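Local coordinates for protein SAM-dependent methyltransferase (PDB 3D2L) that probably transfers a methyl group from S-adenosylmethionine to an acceptor substrate, at residues Tyr9-Leu14 against Glu194-Arg199. Sequence-based numbering, arbitrary orientation.
Sequences YVYDEL and ETHHQR
In Y11, chi1 of -68° sets CG anti to the carbonyl carbon and sends the ring off helix 9-14 toward strand 189-199, while E194 answers from the opposite direction with a similar first torsion and a chain extended beyond CG, so that its carboxylate arrives at the phenol end of the tyrosine. The backbones stay well apart, the nearest CA atoms, those of Y11 and E194, being 11.9 Å from each other, and the contact is made by side-chain ends alone. E194 OE1 lies at the ring edge of Y11, near its plane, and the ring and carboxylate planes differ by 28°. The modelled approach of Y11 OH to E194 OE1 is too short to be real, which leaves the exact place of both atoms doubtful. Within the strand, H196 NE2 donates to E194 OE1 at 2.8 Å, fairly straight at 159° and in the imidazole plane, though the acceptor's place is less sure. Y11 OH could instead give H196 NE2 a weak, equally doubtful bond of 3.5 Å. V10, next to Y11 on the helix, packs on F180 and I182 of strand 173-183, joining the N-terminal helix to the antiparallel sheet appended to the methyltransferase core. Chemically, tyrosine, glutamate and histidine meet through polar atoms at a surface contact, where an NE2 that donates to the carboxylate cannot also accept from the hydroxyl.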
# COMPACT_ATOMS: atom_id res chain seq x y z
N TYR A 9 -6.77 -14.79 3.29
CA TYR A 9 -5.64 -15.21 4.17
C TYR A 9 -4.34 -15.65 3.45
O TYR A 9 -3.24 -15.60 4.04
CB TYR A 9 -6.07 -16.26 5.20
CG TYR A 9 -6.85 -15.61 6.33
CD1 TYR A 9 -6.20 -14.74 7.23
CD2 TYR A 9 -8.22 -15.82 6.48
CE1 TYR A 9 -6.90 -14.10 8.26
CE2 TYR A 9 -8.93 -15.20 7.52
CZ TYR A 9 -8.27 -14.34 8.40
OH TYR A 9 -8.98 -13.72 9.41
N VAL A 10 -4.45 -16.05 2.19
CA VAL A 10 -3.27 -16.42 1.44
C VAL A 10 -2.33 -15.21 1.31
O VAL A 10 -1.09 -15.36 1.18
CB VAL A 10 -3.62 -17.01 0.04
CG1 VAL A 10 -4.60 -18.16 0.19
CG2 VAL A 10 -4.15 -15.92 -0.92
N TYR A 11 -2.90 -14.00 1.34
CA TYR A 11 -2.10 -12.78 1.28
C TYR A 11 -1.37 -12.56 2.59
O TYR A 11 -0.23 -12.12 2.60
CB TYR A 11 -2.93 -11.56 0.90
CG TYR A 11 -3.44 -11.61 -0.51
CD1 TYR A 11 -2.55 -11.53 -1.59
CD2 TYR A 11 -4.80 -11.73 -0.78
CE1 TYR A 11 -3.01 -11.56 -2.91
CE2 TYR A 11 -5.27 -11.76 -2.09
CZ TYR A 11 -4.37 -11.68 -3.14
OH TYR A 11 -4.84 -11.70 -4.43
N ASP A 12 -2.03 -12.86 3.71
CA ASP A 12 -1.39 -12.67 5.00
C ASP A 12 -0.20 -13.62 5.17
O ASP A 12 0.82 -13.25 5.77
CB ASP A 12 -2.40 -12.79 6.13
CG ASP A 12 -3.26 -11.52 6.26
OD1 ASP A 12 -3.13 -10.63 5.40
OD2 ASP A 12 -4.04 -11.38 7.21
N GLU A 13 -0.33 -14.83 4.63
CA GLU A 13 0.77 -15.76 4.69
C GLU A 13 1.89 -15.26 3.77
O GLU A 13 3.01 -15.10 4.21
CB GLU A 13 0.34 -17.16 4.34
CG GLU A 13 -0.55 -17.81 5.41
CD GLU A 13 -0.80 -19.28 5.09
OE1 GLU A 13 -1.12 -19.60 3.90
OE2 GLU A 13 -0.65 -20.11 6.02
N LEU A 14 1.58 -14.95 2.51
CA LEU A 14 2.61 -14.42 1.62
C LEU A 14 3.46 -13.30 2.26
O LEU A 14 4.64 -13.17 1.93
CB LEU A 14 1.99 -13.91 0.29
CG LEU A 14 2.93 -13.35 -0.82
CD1 LEU A 14 2.29 -13.43 -2.20
CD2 LEU A 14 3.41 -11.91 -0.54
N GLU A 194 -4.11 -15.45 -10.26
CA GLU A 194 -4.41 -14.01 -10.29
C GLU A 194 -3.34 -13.23 -11.03
O GLU A 194 -2.18 -13.62 -11.03
CB GLU A 194 -4.43 -13.44 -8.87
CG GLU A 194 -5.60 -13.83 -8.08
CD GLU A 194 -5.62 -13.14 -6.74
OE1 GLU A 194 -4.52 -12.72 -6.27
OE2 GLU A 194 -6.73 -13.02 -6.16
N THR A 195 -3.73 -12.11 -11.65
CA THR A 195 -2.80 -11.26 -12.33
C THR A 195 -2.96 -9.86 -11.74
O THR A 195 -4.05 -9.34 -11.64
CB THR A 195 -3.03 -11.21 -13.84
OG1 THR A 195 -3.13 -12.55 -14.33
CG2 THR A 195 -1.88 -10.50 -14.55
N HIS A 196 -1.84 -9.30 -11.31
CA HIS A 196 -1.77 -7.98 -10.70
C HIS A 196 -0.85 -7.13 -11.54
O HIS A 196 0.14 -7.62 -12.07
CB HIS A 196 -1.29 -8.08 -9.27
CG HIS A 196 -2.21 -8.90 -8.40
ND1 HIS A 196 -3.37 -8.38 -7.86
CD2 HIS A 196 -2.17 -10.19 -8.02
CE1 HIS A 196 -4.00 -9.32 -7.18
NE2 HIS A 196 -3.29 -10.43 -7.25
N HIS A 197 -1.20 -5.85 -11.64
CA HIS A 197 -0.46 -4.91 -12.45
C HIS A 197 0.04 -3.79 -11.58
O HIS A 197 -0.72 -3.21 -10.81
CB HIS A 197 -1.38 -4.34 -13.54
CG HIS A 197 -1.88 -5.38 -14.48
ND1 HIS A 197 -1.14 -5.82 -15.56
CD2 HIS A 197 -3.00 -6.14 -14.46
CE1 HIS A 197 -1.80 -6.78 -16.18
NE2 HIS A 197 -2.93 -7.00 -15.53
N GLN A 198 1.32 -3.45 -11.74
CA GLN A 198 1.88 -2.31 -11.04
C GLN A 198 2.69 -1.45 -11.97
O GLN A 198 3.24 -1.93 -12.96
CB GLN A 198 2.71 -2.73 -9.85
CG GLN A 198 1.89 -3.11 -8.65
CD GLN A 198 2.77 -3.36 -7.45
OE1 GLN A 198 3.83 -4.03 -7.57
NE2 GLN A 198 2.38 -2.81 -6.28
N ARG A 199 2.72 -0.15 -11.67
CA ARG A 199 3.43 0.79 -12.47
C ARG A 199 3.99 1.89 -11.58
O ARG A 199 3.38 2.34 -10.59
CB ARG A 199 2.50 1.37 -13.56
CG ARG A 199 3.15 2.39 -14.46
CD ARG A 199 2.14 2.87 -15.47
NE ARG A 199 2.75 3.83 -16.38
CZ ARG A 199 2.08 4.45 -17.33
NH1 ARG A 199 0.80 4.19 -17.52
NH2 ARG A 199 2.72 5.31 -18.11